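Local coordinates for protein ATP-dependent DNA helicase (Mycobacterium smegmatis, PDB 5V9X) that unwinds RNA:DNA duplexes with 3'-to-5' polarity, tracking along single-stranded DNA and drawing its energy from ATP hydrolysis, at residues S274-P277 against D278-R282; P430-R433 against T434-I437; L461-L464 against A465-V469; A481-D484 against A485-S489. One frame throughout, in Å; residues are numbered along the deposited sequence.

Interaction 1: residues S274-P277 against D278-R282; sequences SIWP and DVEER. With nucleotides of chain B.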
loop_
_atom_site.group_PDB
_atom_site.type_symbol
_atom_site.label_atom_id
_atom_site.label_comp_id
_atom_site.label_asym_id
_atom_site.label_seq_id
_atom_site.Cartn_x
_atom_site.Cartn_y
_atom_site.Cartn_z
ATOM N N SER A 274 25.519 0.276 -17.256
ATOM C CA SER A 274 24.408 -0.029 -16.368
ATOM C C SER A 274 24.049 -1.503 -16.504
ATOM O O SER A 274 24.559 -2.213 -17.376
ATOM C CB SER A 274 23.201 0.864 -16.679
ATOM O OG SER A 274 22.197 0.751 -15.686
ATOM N N ILE A 275 23.160 -1.961 -15.615
ATOM C CA ILE A 275 22.610 -3.313 -15.706
ATOM C C ILE A 275 21.293 -3.342 -16.470
ATOM O O ILE A 275 20.818 -4.431 -16.833
ATOM C CB ILE A 275 22.427 -3.918 -14.296
ATOM C CG1 ILE A 275 22.187 -5.431 -14.368
ATOM C CG2 ILE A 275 21.290 -3.222 -13.562
ATOM C CD1 ILE A 275 22.010 -6.095 -13.015
ATOM N N TRP A 276 20.700 -2.181 -16.748
ATOM C CA TRP A 276 19.416 -2.144 -17.446
ATOM C C TRP A 276 19.441 -2.825 -18.810
ATOM O O TRP A 276 18.502 -3.585 -19.106
ATOM C CB TRP A 276 18.941 -0.693 -17.563
ATOM C CG TRP A 276 18.450 -0.118 -16.278
ATOM C CD1 TRP A 276 18.989 0.926 -15.587
ATOM C CD2 TRP A 276 17.316 -0.558 -15.521
ATOM N NE1 TRP A 276 18.259 1.167 -14.449
ATOM C CE2 TRP A 276 17.227 0.269 -14.386
ATOM C CE3 TRP A 276 16.366 -1.569 -15.697
ATOM C CZ2 TRP A 276 16.227 0.116 -13.429
ATOM C CZ3 TRP A 276 15.375 -1.720 -14.746
ATOM C CH2 TRP A 276 15.313 -0.881 -13.626
ATOM N N PRO A 277 20.438 -2.607 -19.683
ATOM C CA PRO A 277 20.401 -3.277 -20.998
ATOM C C PRO A 277 20.264 -4.794 -20.936
ATOM O O PRO A 277 19.481 -5.367 -21.705
ATOM C CB PRO A 277 21.732 -2.850 -21.629
ATOM C CG PRO A 277 21.998 -1.523 -21.041
ATOM C CD PRO A 277 21.538 -1.624 -19.617
ATOM N N ASP A 278 20.998 -5.463 -20.042
ATOM C CA ASP A 278 20.889 -6.916 -19.953
ATOM C C ASP A 278 19.572 -7.343 -19.323
ATOM O O ASP A 278 19.029 -8.396 -19.679
ATOM C CB ASP A 278 22.062 -7.486 -19.158
ATOM C CG ASP A 278 23.397 -6.978 -19.652
ATOM O OD1 ASP A 278 23.679 -5.777 -19.458
ATOM O OD2 ASP A 278 24.166 -7.775 -20.236
ATOM N N VAL A 279 19.050 -6.551 -18.385
ATOM C CA VAL A 279 17.739 -6.837 -17.807
ATOM C C VAL A 279 16.658 -6.715 -18.872
ATOM O O VAL A 279 15.846 -7.627 -19.067
ATOM C CB VAL A 279 17.462 -5.902 -16.615
ATOM C CG1 VAL A 279 16.023 -6.040 -16.149
ATOM C CG2 VAL A 279 18.430 -6.192 -15.476
ATOM N N GLU A 280 16.638 -5.582 -19.580
ATOM C CA GLU A 280 15.652 -5.367 -20.633
ATOM C C GLU A 280 15.715 -6.459 -21.693
ATOM O O GLU A 280 14.687 -6.822 -22.278
ATOM C CB GLU A 280 15.870 -3.994 -21.271
ATOM C CG GLU A 280 15.717 -2.814 -20.318
ATOM C CD GLU A 280 16.476 -1.583 -20.785
ATOM O OE1 GLU A 280 17.233 -1.687 -21.776
ATOM O OE2 GLU A 280 16.323 -0.513 -20.160
ATOM N N GLU A 281 16.909 -6.996 -21.949
ATOM C CA GLU A 281 17.052 -8.072 -22.925
ATOM C C GLU A 281 16.303 -9.322 -22.483
ATOM O O GLU A 281 15.513 -9.888 -23.247
ATOM C CB GLU A 281 18.532 -8.383 -23.135
ATOM C CG GLU A 281 19.022 -8.170 -24.549
ATOM C CD GLU A 281 20.422 -8.706 -24.750
ATOM O OE1 GLU A 281 21.360 -8.171 -24.123
ATOM O OE2 GLU A 281 20.579 -9.679 -25.519
ATOM N N ARG A 282 16.549 -9.775 -21.249
ATOM C CA ARG A 282 15.909 -10.994 -20.763
ATOM C C ARG A 282 14.398 -10.834 -20.646
ATOM O O ARG A 282 13.659 -11.811 -20.813
ATOM C CB ARG A 282 16.503 -11.397 -19.414
ATOM C CG ARG A 282 17.995 -11.691 -19.446
ATOM C CD ARG A 282 18.308 -12.941 -20.255
ATOM N NE ARG A 282 19.713 -13.321 -20.133
ATOM C CZ ARG A 282 20.683 -12.866 -20.922
ATOM N NH1 ARG A 282 20.401 -12.011 -21.896
ATOM N NH2 ARG A 282 21.935 -13.262 -20.735
ATOM P P DC B 3 22.863 1.128 -12.646
ATOM O OP1 DC B 3 22.685 -0.089 -13.467
ATOM O OP2 DC B 3 22.873 2.458 -13.293
ATOM O "O5'" DC B 3 21.733 1.115 -11.510
ATOM C "C5'" DC B 3 20.401 0.726 -11.851
ATOM C "C4'" DC B 3 19.397 1.146 -10.787
ATOM O "O4'" DC B 3 19.779 0.599 -9.496
ATOM C "C3'" DC B 3 19.237 2.656 -10.582
ATOM O "O3'" DC B 3 17.856 2.978 -10.417
ATOM C "C2'" DC B 3 20.019 2.907 -9.294
ATOM C "C1'" DC B 3 19.741 1.623 -8.530
ATOM N N1 DC B 3 20.749 1.317 -7.476
ATOM C C2 DC B 3 20.415 1.481 -6.126
ATOM O O2 DC B 3 19.285 1.884 -5.827
ATOM N N3 DC B 3 21.344 1.193 -5.181
ATOM C C4 DC B 3 22.553 0.759 -5.542
ATOM N N4 DC B 3 23.435 0.489 -4.575
ATOM C C5 DC B 3 22.910 0.586 -6.912
ATOM C C6 DC B 3 21.986 0.871 -7.834
ATOM P P DC B 4 17.039 3.705 -11.596
ATOM O OP1 DC B 4 15.597 3.515 -11.317
ATOM O OP2 DC B 4 17.604 3.248 -12.883
ATOM O "O5'" DC B 4 17.382 5.260 -11.406
ATOM C "C5'" DC B 4 16.893 5.972 -10.270
ATOM C "C4'" DC B 4 17.873 7.055 -9.846
ATOM O "O4'" DC B 4 19.201 6.505 -9.826
ATOM C "C3'" DC B 4 17.947 8.262 -10.779
ATOM O "O3'" DC B 4 17.176 9.339 -10.248
ATOM C "C2'" DC B 4 19.446 8.621 -10.835
ATOM C "C1'" DC B 4 20.124 7.550 -9.975
ATOM N N1 DC B 4 21.368 6.994 -10.587
ATOM C C2 DC B 4 22.611 7.563 -10.281
ATOM O O2 DC B 4 22.660 8.526 -9.504
ATOM N N3 DC B 4 23.729 7.042 -10.847
ATOM C C4 DC B 4 23.635 6.003 -11.680
ATOM N N4 DC B 4 24.763 5.525 -12.213
ATOM C C5 DC B 4 22.378 5.410 -12.002
ATOM C C6 DC B 4 21.283 5.931 -11.438
#
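Trp276 is held at both ends: its carbonyl O takes the amide of Glu280 (N to O, 2.8 Å) almost head-on, while its indole reaches the DNA. Trp276 NE1 donates to DC4 OP2 of chain B at 2.7 Å, a bent bond (140°) to an oxygen lying at the ring's edge, near its plane. Tryptophan suits the place, since a rigid arm carries one N-H to the phosphate. With CG anti to the carbonyl carbon (chi1 -73°), the ring is set ahead of the helix, beside the DNA. The preceding phosphate is met by the backbone: Ile275 N donates to DC3 OP1 of chain B at 2.9 Å and 168°. Ser274 OG approaches the same oxygen, modelled too close for its length to be trusted, and accepts a weak capping bond from Trp276 N. Beginning a helix here may add favourable dipole charge beside the phosphates. Val279 N binds Ile275 O at 3.2 Å, and Pro277, with no N-H to give, fits a first helical turn. Packing is modest. Ile275 CG1 meets Val279 CG2 at 4.0 Å, and the extended Glu280 chain runs back past Trp276 O, leaving OE2 3.7 Å from Trp276 CB. Outward, Arg305 of helix 300-318 makes a cation-pi contact with the indole, Glu280 touches Arg309, and Val279 rests on Phe429 of strand 424-429.

Interaction 2: residues P430-R433 against T434-I437; sequences PKHR and TDLI. With nucleotides of chain B.
Lys431 and Asp435 close the turn that takes strand 424-429, in the parallel sheet of the second RecA-like domain, into helix 433-448, and this turn grips the DNA. The Asp435 carboxylate reaches back to the turn's backbone: OD2 accepts from Lys431 N at 2.8 Å and 172°, met on its anti side, somewhat out of the carboxylate plane. Asp435 has CG anti to its own N (chi1 -171°), which brings the carboxylate back to the amide of Lys431. OD1 takes the amide of Ala402, so a buried carboxylate is held from two directions. Its CB does separate work, lying over one face of the His432 imidazole, 3.7 Å from the ring centroid, a CH-pi contact. The cytosine of DC3 of chain B covers the opposite face, with His432 ND1 3.4 Å from DC3 C2. A flat ring suits a slot between a base and a methylene. Thr434 OG1, hydrogen-bonded to Ser869, sits at the imidazole edge, while Arg433 turns outward to a salt bridge with Glu671. Where the histidine meets the base, Lys431 meets the backbone of the nucleic acid: its long chain, bent at chi3 (63°), brings NZ to DC4 OP1 of chain B at 3.1 Å, with a weaker bond to DC3 O3'. Leu436 N, donating to His432 O at 3.2 Å and also to Arg433 O, ties the turn to the helix. Against strand 256-262, whose Val260 and Val262 both residues touch, Pro430 CG packs on Leu436 CD1 at 3.6 Å.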
loop_
_atom_site.group_PDB
_atom_site.type_symbol
_atom_site.label_atom_id
_atom_site.label_comp_id
_atom_site.label_asym_id
_atom_site.label_seq_id
_atom_site.Cartn_x
_atom_site.Cartn_y
_atom_site.Cartn_z
ATOM N N PRO A 430 16.449 -8.377 -9.766
ATOM C CA PRO A 430 17.104 -7.389 -8.902
ATOM C C PRO A 430 17.733 -6.273 -9.723
ATOM O O PRO A 430 18.241 -6.493 -10.825
ATOM C CB PRO A 430 18.171 -8.210 -8.167
ATOM C CG PRO A 430 17.686 -9.618 -8.240
ATOM C CD PRO A 430 16.980 -9.735 -9.556
ATOM N N LYS A 431 17.689 -5.061 -9.170
ATOM C CA LYS A 431 18.314 -3.908 -9.805
ATOM C C LYS A 431 19.790 -3.775 -9.460
ATOM O O LYS A 431 20.574 -3.311 -10.297
ATOM C CB LYS A 431 17.587 -2.619 -9.403
ATOM C CG LYS A 431 16.211 -2.458 -10.031
ATOM C CD LYS A 431 15.468 -1.250 -9.468
ATOM C CE LYS A 431 16.179 0.055 -9.775
ATOM N NZ LYS A 431 15.410 1.239 -9.295
ATOM N N HIS A 432 20.187 -4.170 -8.253
ATOM C CA HIS A 432 21.573 -4.049 -7.814
ATOM C C HIS A 432 21.863 -5.147 -6.797
ATOM O O HIS A 432 21.028 -6.021 -6.544
ATOM C CB HIS A 432 21.841 -2.648 -7.253
ATOM C CG HIS A 432 20.888 -2.237 -6.176
ATOM N ND1 HIS A 432 19.621 -1.764 -6.443
ATOM C CD2 HIS A 432 21.019 -2.224 -4.828
ATOM C CE1 HIS A 432 19.011 -1.479 -5.307
ATOM N NE2 HIS A 432 19.838 -1.748 -4.312
ATOM N N ARG A 433 23.056 -5.088 -6.201
ATOM C CA ARG A 433 23.550 -6.195 -5.387
ATOM C C ARG A 433 22.653 -6.456 -4.180
ATOM O O ARG A 433 22.139 -7.566 -4.005
ATOM C CB ARG A 433 24.989 -5.914 -4.953
ATOM C CG ARG A 433 25.974 -5.866 -6.113
ATOM C CD ARG A 433 27.069 -6.907 -5.955
ATOM N NE ARG A 433 28.264 -6.362 -5.314
ATOM C CZ ARG A 433 29.303 -7.096 -4.929
ATOM N NH1 ARG A 433 29.295 -8.410 -5.111
ATOM N NH2 ARG A 433 30.352 -6.518 -4.358
ATOM N N THR A 434 22.454 -5.448 -3.326
ATOM C CA THR A 434 21.634 -5.664 -2.136
ATOM C C THR A 434 20.162 -5.862 -2.470
ATOM O O THR A 434 19.418 -6.391 -1.637
ATOM C CB THR A 434 21.775 -4.503 -1.150
ATOM O OG1 THR A 434 21.299 -3.292 -1.754
ATOM C CG2 THR A 434 23.228 -4.340 -0.731
ATOM N N ASP A 435 19.719 -5.442 -3.658
ATOM C CA ASP A 435 18.357 -5.749 -4.071
ATOM C C ASP A 435 18.187 -7.241 -4.332
ATOM O O ASP A 435 17.084 -7.776 -4.169
ATOM C CB ASP A 435 17.985 -4.942 -5.314
ATOM C CG ASP A 435 16.512 -5.058 -5.667
ATOM O OD1 ASP A 435 15.710 -5.437 -4.788
ATOM O OD2 ASP A 435 16.157 -4.776 -6.831
ATOM N N LEU A 436 19.264 -7.922 -4.729
ATOM C CA LEU A 436 19.200 -9.365 -4.943
ATOM C C LEU A 436 18.805 -10.094 -3.665
ATOM O O LEU A 436 18.007 -11.038 -3.701
ATOM C CB LEU A 436 20.544 -9.872 -5.466
ATOM C CG LEU A 436 20.776 -11.381 -5.555
ATOM C CD1 LEU A 436 19.777 -12.027 -6.496
ATOM C CD2 LEU A 436 22.202 -11.670 -5.998
ATOM N N ILE A 437 19.351 -9.667 -2.525
ATOM C CA ILE A 437 18.927 -10.220 -1.243
ATOM C C ILE A 437 17.462 -9.892 -0.984
ATOM O O ILE A 437 16.708 -10.719 -0.457
ATOM C CB ILE A 437 19.832 -9.699 -0.112
ATOM C CG1 ILE A 437 21.275 -10.159 -0.329
ATOM C CG2 ILE A 437 19.315 -10.156 1.243
ATOM C CD1 ILE A 437 22.275 -9.445 0.550
ATOM P P DC B 3 22.863 1.128 -12.646
ATOM O OP1 DC B 3 22.685 -0.089 -13.467
ATOM O OP2 DC B 3 22.873 2.458 -13.293
ATOM O "O5'" DC B 3 21.733 1.115 -11.510
ATOM C "C5'" DC B 3 20.401 0.726 -11.851
ATOM C "C4'" DC B 3 19.397 1.146 -10.787
ATOM O "O4'" DC B 3 19.779 0.599 -9.496
ATOM C "C3'" DC B 3 19.237 2.656 -10.582
ATOM O "O3'" DC B 3 17.856 2.978 -10.417
ATOM C "C2'" DC B 3 20.019 2.907 -9.294
ATOM C "C1'" DC B 3 19.741 1.623 -8.530
ATOM N N1 DC B 3 20.749 1.317 -7.476
ATOM C C2 DC B 3 20.415 1.481 -6.126
ATOM O O2 DC B 3 19.285 1.884 -5.827
ATOM N N3 DC B 3 21.344 1.193 -5.181
ATOM C C4 DC B 3 22.553 0.759 -5.542
ATOM N N4 DC B 3 23.435 0.489 -4.575
ATOM C C5 DC B 3 22.910 0.586 -6.912
ATOM C C6 DC B 3 21.986 0.871 -7.834
ATOM P P DC B 4 17.039 3.705 -11.596
ATOM O OP1 DC B 4 15.597 3.515 -11.317
ATOM O OP2 DC B 4 17.604 3.248 -12.883
ATOM O "O5'" DC B 4 17.382 5.260 -11.406
ATOM C "C5'" DC B 4 16.893 5.972 -10.270
ATOM C "C4'" DC B 4 17.873 7.055 -9.846
ATOM O "O4'" DC B 4 19.201 6.505 -9.826
ATOM C "C3'" DC B 4 17.947 8.262 -10.779
ATOM O "O3'" DC B 4 17.176 9.339 -10.248
ATOM C "C2'" DC B 4 19.446 8.621 -10.835
ATOM C "C1'" DC B 4 20.124 7.550 -9.975
ATOM N N1 DC B 4 21.368 6.994 -10.587
ATOM C C2 DC B 4 22.611 7.563 -10.281
ATOM O O2 DC B 4 22.660 8.526 -9.504
ATOM N N3 DC B 4 23.729 7.042 -10.847
ATOM C C4 DC B 4 23.635 6.003 -11.680
ATOM N N4 DC B 4 24.763 5.525 -12.213
ATOM C C5 DC B 4 22.378 5.410 -12.002
ATOM C C6 DC B 4 21.283 5.931 -11.438
#

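Interaction 3: residues L461-L464 against A465-V469; sequences LDVL and AQHTV
Thr468 looks back one turn at Leu464 within helix 461-471, and its side chain can be followed outward from the backbone. CB lies 3.4 Å from Leu464 O. Beyond it, OG1 is anti to the carbonyl carbon (chi1 -59°), the torsion that folds the hydroxyl back on the helix, and it donates to the same Leu464 O at 2.7 Å. This hydroxyl comes from above the carbonyl plane, whereas Thr468 N, at 2.8 Å, meets that oxygen nearly head-on, so two donors reach one acceptor from different directions. OG1 also touches Leu464 CD1 at 3.7 Å, leucine and threonine packing obliquely together. One residue earlier His467 lies alongside Val463: its CD2 comes to 3.5 Å from Val463 O, which sits in the imidazole plane at the ring's edge, and His467 N binds that oxygen at 3.2 Å. The ring also meets His204 and Phe171 edge-to-face. Asp462 OD2 forms salt bridges with Arg786 and Lys200, and Gln466 is hydrogen-bonded to His204, so this helix of the winged-helix family region is tied to several neighbours. Small Ala465 lets helix 497-508 come close at Thr503. Because the Thr468 hydroxyl gives its hydrogen to a carbonyl, the oxygen can still accept from Trp482 NE1: a buried polar group is thus satisfied both as donor and as acceptor.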
loop_
_atom_site.group_PDB
_atom_site.type_symbol
_atom_site.label_atom_id
_atom_site.label_comp_id
_atom_site.label_asym_id
_atom_site.label_seq_id
_atom_site.Cartn_x
_atom_site.Cartn_y
_atom_site.Cartn_z
ATOM N N LEU A 461 -7.661 11.215 13.896
ATOM C CA LEU A 461 -8.590 12.333 14.054
ATOM C C LEU A 461 -8.792 13.119 12.764
ATOM O O LEU A 461 -9.872 13.687 12.556
ATOM C CB LEU A 461 -8.102 13.267 15.159
ATOM C CG LEU A 461 -8.032 12.677 16.566
ATOM C CD1 LEU A 461 -7.647 13.754 17.568
ATOM C CD2 LEU A 461 -9.355 12.028 16.946
ATOM N N ASP A 462 -7.779 13.180 11.895
ATOM C CA ASP A 462 -7.934 13.950 10.663
ATOM C C ASP A 462 -8.964 13.310 9.742
ATOM O O ASP A 462 -9.757 14.016 9.107
ATOM C CB ASP A 462 -6.586 14.108 9.958
ATOM C CG ASP A 462 -5.919 12.779 9.643
ATOM O OD1 ASP A 462 -6.499 11.716 9.954
ATOM O OD2 ASP A 462 -4.803 12.803 9.079
ATOM N N VAL A 463 -8.974 11.976 9.662
ATOM C CA VAL A 463 -9.997 11.280 8.885
ATOM C C VAL A 463 -11.381 11.569 9.452
ATOM O O VAL A 463 -12.349 11.763 8.705
ATOM C CB VAL A 463 -9.703 9.767 8.845
ATOM C CG1 VAL A 463 -10.894 8.998 8.289
ATOM C CG2 VAL A 463 -8.456 9.492 8.019
ATOM N N LEU A 464 -11.494 11.606 10.783
ATOM C CA LEU A 464 -12.762 11.948 11.420
ATOM C C LEU A 464 -13.202 13.360 11.049
ATOM O O LEU A 464 -14.361 13.584 10.678
ATOM C CB LEU A 464 -12.633 11.809 12.938
ATOM C CG LEU A 464 -13.762 12.392 13.792
ATOM C CD1 LEU A 464 -15.060 11.635 13.571
ATOM C CD2 LEU A 464 -13.383 12.395 15.267
ATOM N N ALA A 465 -12.283 14.326 11.141
ATOM C CA ALA A 465 -12.624 15.714 10.848
ATOM C C ALA A 465 -13.151 15.871 9.427
ATOM O O ALA A 465 -14.104 16.623 9.190
ATOM C CB ALA A 465 -11.405 16.610 11.069
ATOM N N GLN A 466 -12.550 15.163 8.469
ATOM C CA GLN A 466 -13.003 15.260 7.084
ATOM C C GLN A 466 -14.426 14.736 6.936
ATOM O O GLN A 466 -15.283 15.400 6.339
ATOM C CB GLN A 466 -12.045 14.502 6.163
ATOM C CG GLN A 466 -12.468 14.509 4.703
ATOM C CD GLN A 466 -11.483 13.792 3.800
ATOM O OE1 GLN A 466 -11.875 13.031 2.914
ATOM N NE2 GLN A 466 -10.194 14.038 4.016
ATOM N N HIS A 467 -14.699 13.543 7.476
ATOM C CA HIS A 467 -16.056 13.006 7.429
ATOM C C HIS A 467 -17.030 13.912 8.169
ATOM O O HIS A 467 -18.186 14.057 7.756
ATOM C CB HIS A 467 -16.087 11.594 8.015
ATOM C CG HIS A 467 -15.760 10.518 7.026
ATOM N ND1 HIS A 467 -16.729 9.794 6.366
ATOM C CD2 HIS A 467 -14.572 10.043 6.584
ATOM C CE1 HIS A 467 -16.153 8.921 5.558
ATOM N NE2 HIS A 467 -14.843 9.052 5.671
ATOM N N THR A 468 -16.577 14.538 9.258
ATOM C CA THR A 468 -17.460 15.398 10.040
ATOM C C THR A 468 -17.952 16.581 9.216
ATOM O O THR A 468 -19.115 16.984 9.328
ATOM C CB THR A 468 -16.744 15.881 11.301
ATOM O OG1 THR A 468 -16.335 14.752 12.084
ATOM C CG2 THR A 468 -17.668 16.748 12.134
ATOM N N VAL A 469 -17.084 17.150 8.377
ATOM C CA VAL A 469 -17.532 18.189 7.458
ATOM C C VAL A 469 -18.489 17.606 6.427
ATOM O O VAL A 469 -19.481 18.241 6.049
ATOM C CB VAL A 469 -16.325 18.873 6.786
ATOM C CG1 VAL A 469 -16.793 19.930 5.791
ATOM C CG2 VAL A 469 -15.412 19.491 7.833
#

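Interaction 4: residues A481-D484 against A485-S489; sequences AWFD and AVRRS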
loop_
_atom_site.group_PDB
_atom_site.type_symbol
_atom_site.label_atom_id
_atom_site.label_comp_id
_atom_site.label_asym_id
_atom_site.label_seq_id
_atom_site.Cartn_x
_atom_site.Cartn_y
_atom_site.Cartn_z
ATOM N N ALA A 481 -25.306 11.308 17.732
ATOM C CA ALA A 481 -25.495 10.269 16.724
ATOM C C ALA A 481 -24.243 10.088 15.876
ATOM O O ALA A 481 -23.875 8.958 15.532
ATOM C CB ALA A 481 -26.698 10.606 15.843
ATOM N N TRP A 482 -23.577 11.191 15.525
ATOM C CA TRP A 482 -22.336 11.087 14.767
ATOM C C TRP A 482 -21.256 10.385 15.582
ATOM O O TRP A 482 -20.470 9.603 15.039
ATOM C CB TRP A 482 -21.879 12.478 14.321
ATOM C CG TRP A 482 -20.592 12.511 13.532
ATOM C CD1 TRP A 482 -19.541 13.361 13.724
ATOM C CD2 TRP A 482 -20.224 11.664 12.431
ATOM N NE1 TRP A 482 -18.545 13.100 12.815
ATOM C CE2 TRP A 482 -18.938 12.062 12.011
ATOM C CE3 TRP A 482 -20.854 10.610 11.760
ATOM C CZ2 TRP A 482 -18.272 11.443 10.954
ATOM C CZ3 TRP A 482 -20.190 9.997 10.712
ATOM C CH2 TRP A 482 -18.913 10.416 10.320
ATOM N N PHE A 483 -21.219 10.635 16.894
ATOM C CA PHE A 483 -20.287 9.914 17.756
ATOM C C PHE A 483 -20.654 8.437 17.852
ATOM O O PHE A 483 -19.771 7.572 17.859
ATOM C CB PHE A 483 -20.257 10.555 19.142
ATOM C CG PHE A 483 -19.255 9.938 20.080
ATOM C CD1 PHE A 483 -17.895 10.055 19.840
ATOM C CD2 PHE A 483 -19.673 9.257 21.213
ATOM C CE1 PHE A 483 -16.971 9.493 20.705
ATOM C CE2 PHE A 483 -18.754 8.694 22.082
ATOM C CZ PHE A 483 -17.403 8.813 21.827
ATOM N N ASP A 484 -21.954 8.130 17.920
ATOM C CA ASP A 484 -22.386 6.738 18.010
ATOM C C ASP A 484 -22.011 5.959 16.756
ATOM O O ASP A 484 -21.640 4.782 16.837
ATOM C CB ASP A 484 -23.895 6.667 18.245
ATOM C CG ASP A 484 -24.300 7.205 19.602
ATOM O OD1 ASP A 484 -23.519 7.050 20.566
ATOM O OD2 ASP A 484 -25.405 7.781 19.706
ATOM N N ALA A 485 -22.112 6.595 15.586
ATOM C CA ALA A 485 -21.753 5.917 14.345
ATOM C C ALA A 485 -20.243 5.775 14.212
ATOM O O ALA A 485 -19.748 4.740 13.752
ATOM C CB ALA A 485 -22.328 6.675 13.150
ATOM N N VAL A 486 -19.497 6.807 14.616
ATOM C CA VAL A 486 -18.041 6.776 14.514
ATOM C C VAL A 486 -17.469 5.618 15.323
ATOM O O VAL A 486 -16.578 4.897 14.855
ATOM C CB VAL A 486 -17.460 8.132 14.957
ATOM C CG1 VAL A 486 -16.003 7.999 15.330
ATOM C CG2 VAL A 486 -17.620 9.154 13.849
ATOM N N ARG A 487 -17.980 5.409 16.539
ATOM C CA ARG A 487 -17.475 4.329 17.379
ATOM C C ARG A 487 -17.854 2.949 16.857
ATOM O O ARG A 487 -17.250 1.958 17.283
ATOM C CB ARG A 487 -17.979 4.485 18.812
ATOM C CG ARG A 487 -17.298 5.587 19.601
ATOM C CD ARG A 487 -17.399 5.312 21.090
ATOM N NE ARG A 487 -16.107 4.960 21.674
ATOM C CZ ARG A 487 -15.961 4.354 22.847
ATOM N NH1 ARG A 487 -17.027 4.019 23.560
ATOM N NH2 ARG A 487 -14.748 4.074 23.305
ATOM N N ARG A 488 -18.841 2.854 15.961
ATOM C CA ARG A 488 -19.188 1.552 15.403
ATOM C C ARG A 488 -18.137 1.074 14.407
ATOM O O ARG A 488 -17.984 -0.136 14.200
ATOM C CB ARG A 488 -20.572 1.602 14.753
ATOM C CG ARG A 488 -21.713 1.436 15.745
ATOM C CD ARG A 488 -23.054 1.237 15.054
ATOM N NE ARG A 488 -23.594 2.482 14.515
ATOM C CZ ARG A 488 -24.428 3.280 15.174
ATOM N NH1 ARG A 488 -24.820 2.965 16.401
ATOM N NH2 ARG A 488 -24.871 4.394 14.608
ATOM N N SER A 489 -17.403 1.998 13.793
ATOM C CA SER A 489 -16.301 1.621 12.924
ATOM C C SER A 489 -15.158 1.027 13.748
ATOM O O SER A 489 -15.121 1.119 14.978
ATOM C CB SER A 489 -15.809 2.828 12.128
ATOM O OG SER A 489 -15.263 3.818 12.984
#
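Trp482 and Val486 make the main CH-pi contact. Val486 CG2 stands over the middle of the six-membered ring, 3.7 Å from its centroid and only 11° off the normal. The indole has CG anti to the backbone N (chi1 180°), which lays its face where the residue one turn on can cover it, and a beta-branched valine places a methyl there close to the backbone. A second, looser CH-pi contact joins Phe483 and Arg487: CG of the arginine lies 4.2 Å from the phenyl centroid, toward the rim, and CD approaches Phe483 CZ at 3.6 Å. These two side chains run alongside each other, with the guanidinium and phenyl planes almost parallel. It is therefore the methylenes of Arg487 that the ring meets most closely, while Arg497 makes a cation-pi contact with Phe483.

Both pairs lie along helix 479-488 of the winged-helix family region, which packs its buried face, through Trp482 and Val486, on helices 461-471 and 200-213. Backbone bonds hold the turns: Ala485 N to Ala481 O at 2.9 Å, Val486 N to Trp482 O at 3.0 Å, Arg487 N to Phe483 O at 3.1 Å. Farther along, Ser489 N and OG both donate to Val486 O, the hydroxyl within the carbonyl plane.

Among the charged groups, Arg488 turns a guanidinium face to the backbone: Asp484 O lies 3.6 Å above the guanidinium plane of Arg488, over its centre, while Asp484 OD2 stays 5.9 Å from Arg488 NH1. A long, weak ion pair links Arg488 to Glu210 of helix 200-213.

How the interactions relate
The four contacts fall into two pairs on opposite sides of the chain's centre. Interactions 1 and 2, centres 14 Å apart, touch directly: Ile275 CG2 lies 3.3 Å from Lys431 O, and Trp276 CZ2 packs on Lys431 CE at 3.7 Å. Together they hold consecutive nucleotides of the DNA, one chiefly by phosphates, the other by base and phosphate. Interactions 3 and 4, centres 12 Å apart, join two helices of the winged-helix family region; Leu464 CD1 meets Val486 CG2 at 3.6 Å and His467 CB meets Trp482 CZ2 at 3.7 Å. Their nearest atoms stand about 9 and 17 Å from the nucleic acid. Interactions 2 and 3 are about 30 Å apart at nearest atoms.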